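Local atomic coordinates of LYND (Lyngbya aestuarii, PDB entry 4V1T), a protein that probably uses ATP to cyclise side chains of peptide substrates into azoline heterocycles, as a YcaO-type cyclodehydratase. Residues K168-K171 against Q172-S176; C203-C206 against L207-R210. One frame throughout, in Å; residues are numbered along the deposited sequence.

Interaction 1. Residues K168-K171 against Q172-S176; sequences KINK and QALES
Lys168 and Gln172 meet one turn apart on the outer side of a continuous helix, while Asn170 and Leu174 meet on the side that turns into the protein. Four successive i to i+4 backbone hydrogen bonds tie 168-171 to 172-176. Gln172 N reaches Lys168 O at 3.0 Å in the straightest of them (167° at the hydrogen), and Ala173 N bonds Ile169 O at 3.0 Å. Leu174 N to Asn170 O and Glu175 N to Lys171 O, at 3.1 and 3.2 Å, complete the set.

The side chains meet by van der Waals contact alone. With CG beside its own backbone N (chi1 -70°), Gln172 starts its extended chain alongside Lys168 O, and the amide then comes up to the last methylene of Lys168, NE2 lying 4.0 Å from CE. The two chains slant across each other without a polar bond between their ends. In the second pair Leu174 crosses Asn170 at a slant: CG sits 3.2 Å from Asn170 O, and the CD1 methyl is 3.9 Å from ND2 of the same asparagine. Ala173 CB packs close against Ile169 O.

Charge probably adds little: Lys171 NZ and Glu175 OE2 stand 5.6 Å apart, not in contact, on this exposed side.

Asn170 OD1 accepts from Trp204 N, outside this helix, and the side chain also touches Cys203 and Thr313. Leu174 and Lys171 rest on the same threonine. Ile169, Asn170 and Ala173 lie on Trp180 of strand 180-184, as expected for helix 165-176, the connection of the beta-alpha-beta unit between parallel strands 154-157 and 180-184.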
ATOM      1  N   LYS B 168     -13.467  30.457 -16.795  1.00 49.72           N
ATOM      2  CA  LYS B 168     -14.329  30.804 -17.916  1.00 62.98           C
ATOM      3  C   LYS B 168     -14.510  29.611 -18.858  1.00 54.51           C
ATOM      4  O   LYS B 168     -15.609  29.342 -19.342  1.00 60.04           O
ATOM      5  CB  LYS B 168     -13.747  31.992 -18.681  1.00 74.45           C
ATOM      6  CG  LYS B 168     -14.618  32.463 -19.832  1.00 83.16           C
ATOM      7  CD  LYS B 168     -13.921  33.537 -20.648  1.00 90.34           C
ATOM      8  CE  LYS B 168     -14.830  34.073 -21.744  1.00 96.03           C
ATOM      9  NZ  LYS B 168     -15.984  34.853 -21.198  1.00112.25           N
ATOM     10  N   ILE B 169     -13.425  28.906 -19.133  1.00 59.12           N
ATOM     11  CA  ILE B 169     -13.506  27.743 -20.002  1.00 54.09           C
ATOM     12  C   ILE B 169     -14.444  26.703 -19.379  1.00 45.50           C
ATOM     13  O   ILE B 169     -15.270  26.094 -20.066  1.00 51.64           O
ATOM     14  CB  ILE B 169     -12.115  27.132 -20.254  1.00 62.08           C
ATOM     15  CG1 ILE B 169     -11.279  28.096 -21.098  1.00 55.19           C
ATOM     16  CG2 ILE B 169     -12.238  25.767 -20.944  1.00 53.77           C
ATOM     17  CD1 ILE B 169      -9.854  27.626 -21.342  1.00 56.64           C
ATOM     18  N   ASN B 170     -14.308  26.529 -18.068  1.00 49.30           N
ATOM     19  CA  ASN B 170     -15.148  25.620 -17.309  1.00 50.77           C
ATOM     20  C   ASN B 170     -16.629  26.024 -17.359  1.00 54.60           C
ATOM     21  O   ASN B 170     -17.515  25.169 -17.388  1.00 46.62           O
ATOM     22  CB  ASN B 170     -14.667  25.564 -15.859  1.00 50.89           C
ATOM     23  CG  ASN B 170     -15.420  24.547 -15.032  1.00 45.96           C
ATOM     24  OD1 ASN B 170     -15.408  23.362 -15.334  1.00 47.30           O
ATOM     25  ND2 ASN B 170     -16.076  25.005 -13.979  1.00 46.55           N
ATOM     26  N   LYS B 171     -16.897  27.322 -17.374  1.00 53.27           N
ATOM     27  CA  LYS B 171     -18.277  27.805 -17.387  1.00 60.02           C
ATOM     28  C   LYS B 171     -18.943  27.560 -18.726  1.00 54.30           C
ATOM     29  O   LYS B 171     -20.105  27.161 -18.778  1.00 52.69           O
ATOM     30  CB  LYS B 171     -18.332  29.294 -17.058  1.00 64.48           C
ATOM     31  CG  LYS B 171     -18.176  29.610 -15.582  1.00 79.16           C
ATOM     32  CD  LYS B 171     -19.287  28.966 -14.764  1.00 89.95           C
ATOM     33  CE  LYS B 171     -19.847  29.907 -13.706  1.00 97.90           C
ATOM     34  NZ  LYS B 171     -21.203  29.478 -13.256  1.00 95.29           N
ATOM     35  N   GLN B 172     -18.213  27.825 -19.806  1.00 54.06           N
ATOM     36  CA  GLN B 172     -18.724  27.585 -21.145  1.00 62.37           C
ATOM     37  C   GLN B 172     -18.930  26.101 -21.378  1.00 56.80           C
ATOM     38  O   GLN B 172     -19.912  25.705 -21.987  1.00 59.78           O
ATOM     39  CB  GLN B 172     -17.765  28.142 -22.197  1.00 59.28           C
ATOM     40  CG  GLN B 172     -17.705  29.657 -22.243  1.00 81.25           C
ATOM     41  CD  GLN B 172     -16.771  30.165 -23.326  1.00 95.85           C
ATOM     42  OE1 GLN B 172     -15.842  29.470 -23.735  1.00110.24           O
ATOM     43  NE2 GLN B 172     -17.016  31.380 -23.801  1.00 96.49           N
ATOM     44  N   ALA B 173     -17.988  25.292 -20.895  1.00 62.94           N
ATOM     45  CA  ALA B 173     -18.046  23.845 -21.090  1.00 49.87           C
ATOM     46  C   ALA B 173     -19.273  23.247 -20.409  1.00 51.48           C
ATOM     47  O   ALA B 173     -19.907  22.348 -20.943  1.00 60.04           O
ATOM     48  CB  ALA B 173     -16.776  23.192 -20.570  1.00 48.43           C
ATOM     49  N   LEU B 174     -19.609  23.758 -19.230  1.00 48.08           N
ATOM     50  CA  LEU B 174     -20.769  23.267 -18.500  1.00 58.12           C
ATOM     51  C   LEU B 174     -22.079  23.652 -19.186  1.00 61.72           C
ATOM     52  O   LEU B 174     -23.031  22.867 -19.199  1.00 58.80           O
ATOM     53  CB  LEU B 174     -20.759  23.794 -17.066  1.00 56.06           C
ATOM     54  CG  LEU B 174     -19.710  23.184 -16.129  1.00 47.27           C
ATOM     55  CD1 LEU B 174     -19.738  23.901 -14.788  1.00 51.92           C
ATOM     56  CD2 LEU B 174     -19.926  21.696 -15.930  1.00 53.57           C
ATOM     57  N   GLU B 175     -22.119  24.853 -19.756  1.00 58.85           N
ATOM     58  CA  GLU B 175     -23.301  25.321 -20.479  1.00 64.21           C
ATOM     59  C   GLU B 175     -23.390  24.686 -21.862  1.00 61.42           C
ATOM     60  O   GLU B 175     -24.471  24.345 -22.325  1.00 63.59           O
ATOM     61  CB  GLU B 175     -23.282  26.844 -20.598  1.00 74.42           C
ATOM     62  CG  GLU B 175     -23.407  27.554 -19.257  1.00 88.16           C
ATOM     63  CD  GLU B 175     -23.190  29.060 -19.351  1.00103.94           C
ATOM     64  OE1 GLU B 175     -22.760  29.549 -20.421  1.00129.15           O
ATOM     65  OE2 GLU B 175     -23.434  29.760 -18.344  1.00 81.35           O
ATOM     66  N   SER B 176     -22.244  24.519 -22.506  1.00 62.80           N
ATOM     67  CA  SER B 176     -22.180  23.932 -23.836  1.00 65.56           C
ATOM     68  C   SER B 176     -22.182  22.400 -23.797  1.00 58.08           C
ATOM     69  O   SER B 176     -22.288  21.751 -24.836  1.00 55.27           O
ATOM     70  CB  SER B 176     -20.922  24.432 -24.549  1.00 71.40           C
ATOM     71  OG  SER B 176     -20.990  24.188 -25.937  1.00 97.33           O
TER

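Interaction 2. Residues C203-C206 against L207-R210; sequences CWDC and LAHR. With ZN (zinc ion), chain K.
Ala208 sets its methyl group over one face of the Trp204 indole, a CH-pi contact in which CB lies 3.9 Å from the centroid of the six-membered ring and 9° off its normal. CG anti to the backbone N (chi1 170°) sends the indole beside the first helical turn, where the methyl four residues on meets its face; NE1 is held separately by Tyr161 O. In the backbone, Ala208 N bonds Trp204 O at 2.8 Å and His209 N bonds Asp205 O at 3.0 Å, whereas the bond from Leu207 N to Cys203 O is weak. Asp205 OD1 approaches Ala208 CB at 4.2 Å, but OD2 turns to Thr313 OG1.

On another side of the helix the two cysteines converge. Cys203, the N-cap, and Cys206 exchange weak bonds, each backbone N to the other's SG at 3.4 Å, forming a capping box. Both thiolates also bind the zinc ion, and the N-H donors probably temper their charge. Farther along, Arg210 pairs with Asp724. Cys311 and Cys314 supply the remaining ligands of this Cys4 zinc site, built from two CxxC pairs, the first at a helix N terminus.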
ATOM      1  N   CYS B 203     -16.283  19.348 -12.021  1.00 40.72           N
ATOM      2  CA  CYS B 203     -15.889  20.452 -12.890  1.00 40.08           C
ATOM      3  C   CYS B 203     -14.506  20.959 -12.475  1.00 47.45           C
ATOM      4  O   CYS B 203     -13.888  20.426 -11.542  1.00 49.57           O
ATOM      5  CB  CYS B 203     -16.937  21.561 -12.816  1.00 44.21           C
ATOM      6  SG  CYS B 203     -17.151  22.323 -11.167  1.00 39.55           S
ATOM      7  N   TRP B 204     -14.002  21.972 -13.170  1.00 44.39           N
ATOM      8  CA  TRP B 204     -12.712  22.548 -12.816  1.00 47.21           C
ATOM      9  C   TRP B 204     -12.780  23.210 -11.445  1.00 47.14           C
ATOM     10  O   TRP B 204     -11.783  23.268 -10.728  1.00 48.39           O
ATOM     11  CB  TRP B 204     -12.263  23.556 -13.864  1.00 44.87           C
ATOM     12  CG  TRP B 204     -11.071  24.350 -13.441  1.00 46.23           C
ATOM     13  CD1 TRP B 204      -9.757  24.017 -13.615  1.00 43.72           C
ATOM     14  CD2 TRP B 204     -11.087  25.600 -12.760  1.00 42.07           C
ATOM     15  NE1 TRP B 204      -8.951  24.994 -13.075  1.00 44.35           N
ATOM     16  CE2 TRP B 204      -9.741  25.979 -12.549  1.00 52.79           C
ATOM     17  CE3 TRP B 204     -12.103  26.442 -12.303  1.00 55.03           C
ATOM     18  CZ2 TRP B 204      -9.390  27.168 -11.911  1.00 52.64           C
ATOM     19  CZ3 TRP B 204     -11.752  27.627 -11.668  1.00 51.03           C
ATOM     20  CH2 TRP B 204     -10.404  27.976 -11.478  1.00 57.93           C
ATOM     21  N   ASP B 205     -13.962  23.688 -11.077  1.00 40.43           N
ATOM     22  CA  ASP B 205     -14.150  24.321  -9.785  1.00 44.19           C
ATOM     23  C   ASP B 205     -14.081  23.294  -8.652  1.00 52.72           C
ATOM     24  O   ASP B 205     -13.594  23.606  -7.555  1.00 42.53           O
ATOM     25  CB  ASP B 205     -15.490  25.062  -9.746  1.00 54.47           C
ATOM     26  CG  ASP B 205     -15.426  26.341  -8.948  1.00 66.05           C
ATOM     27  OD1 ASP B 205     -14.533  26.467  -8.090  1.00 77.91           O
ATOM     28  OD2 ASP B 205     -16.273  27.220  -9.187  1.00 67.12           O
ATOM     29  N   CYS B 206     -14.595  22.088  -8.902  1.00 43.90           N
ATOM     30  CA  CYS B 206     -14.438  20.970  -7.962  1.00 50.98           C
ATOM     31  C   CYS B 206     -12.960  20.744  -7.637  1.00 41.23           C
ATOM     32  O   CYS B 206     -12.583  20.530  -6.489  1.00 47.98           O
ATOM     33  CB  CYS B 206     -15.030  19.668  -8.524  1.00 50.81           C
ATOM     34  SG  CYS B 206     -16.823  19.624  -8.716  1.00 48.48           S
ATOM     35  N   LEU B 207     -12.140  20.779  -8.682  1.00 38.25           N
ATOM     36  CA  LEU B 207     -10.698  20.599  -8.555  1.00 40.31           C
ATOM     37  C   LEU B 207     -10.053  21.821  -7.889  1.00 41.89           C
ATOM     38  O   LEU B 207      -9.245  21.696  -6.961  1.00 41.94           O
ATOM     39  CB  LEU B 207     -10.090  20.352  -9.939  1.00 44.48           C
ATOM     40  CG  LEU B 207      -8.571  20.326 -10.061  1.00 44.15           C
ATOM     41  CD1 LEU B 207      -7.985  19.142  -9.320  1.00 45.38           C
ATOM     42  CD2 LEU B 207      -8.160  20.293 -11.516  1.00 41.49           C
ATOM     43  N   ALA B 208     -10.422  23.007  -8.351  1.00 44.02           N
ATOM     44  CA  ALA B 208      -9.832  24.237  -7.838  1.00 50.81           C
ATOM     45  C   ALA B 208      -9.981  24.333  -6.318  1.00 53.30           C
ATOM     46  O   ALA B 208      -9.064  24.757  -5.625  1.00 55.54           O
ATOM     47  CB  ALA B 208     -10.462  25.436  -8.514  1.00 53.84           C
ATOM     48  N   HIS B 209     -11.135  23.916  -5.810  1.00 43.15           N
ATOM     49  CA  HIS B 209     -11.425  23.976  -4.382  1.00 44.21           C
ATOM     50  C   HIS B 209     -10.428  23.125  -3.585  1.00 44.27           C
ATOM     51  O   HIS B 209     -10.082  23.454  -2.464  1.00 48.17           O
ATOM     52  CB  HIS B 209     -12.857  23.512  -4.115  1.00 44.84           C
ATOM     53  CG  HIS B 209     -13.335  23.765  -2.722  1.00 49.02           C
ATOM     54  ND1 HIS B 209     -13.243  22.826  -1.717  1.00 56.16           N
ATOM     55  CD2 HIS B 209     -13.934  24.851  -2.168  1.00 56.96           C
ATOM     56  CE1 HIS B 209     -13.756  23.323  -0.604  1.00 57.75           C
ATOM     57  NE2 HIS B 209     -14.183  24.551  -0.851  1.00 57.90           N
ATOM     58  N   ARG B 210      -9.973  22.025  -4.167  1.00 49.60           N
ATOM     59  CA  ARG B 210      -8.964  21.198  -3.520  1.00 46.77           C
ATOM     60  C   ARG B 210      -7.568  21.798  -3.713  1.00 48.33           C
ATOM     61  O   ARG B 210      -6.765  21.837  -2.780  1.00 54.82           O
ATOM     62  CB  ARG B 210      -9.004  19.767  -4.075  1.00 52.55           C
ATOM     63  CG  ARG B 210     -10.297  19.001  -3.807  1.00 47.94           C
ATOM     64  CD  ARG B 210     -10.442  18.647  -2.334  1.00 65.26           C
ATOM     65  NE  ARG B 210     -11.772  18.126  -2.034  1.00 70.25           N
ATOM     66  CZ  ARG B 210     -12.105  16.840  -2.046  1.00 59.64           C
ATOM     67  NH1 ARG B 210     -11.214  15.906  -2.343  1.00 75.43           N
ATOM     68  NH2 ARG B 210     -13.351  16.487  -1.764  1.00 65.15           N
TER
HETATM   69 ZN    ZN K 776     -18.064  21.415  -9.658  1.00138.08          ZN

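In the fold
From the N terminus, the chain passes strand 154-157, enters helix 165-176, where interaction 1 closes successive helical turns, and continues through strands 180-184 and 189-196 to interaction 2, which closes the opening turns of helix 204-213. The two are in series, neither nested nor crossing, and each spans a single helix; the centres of interaction 1 and interaction 2 lie about 13 Å apart. They nevertheless touch: besides the Asn170 link, Leu174 CD1 packs on Cys203 CB at 4.1 Å. Helix 165-176 thus lies beside the zinc site, whose other two cysteines follow strand 299-304, the far edge of the same mixed sheet.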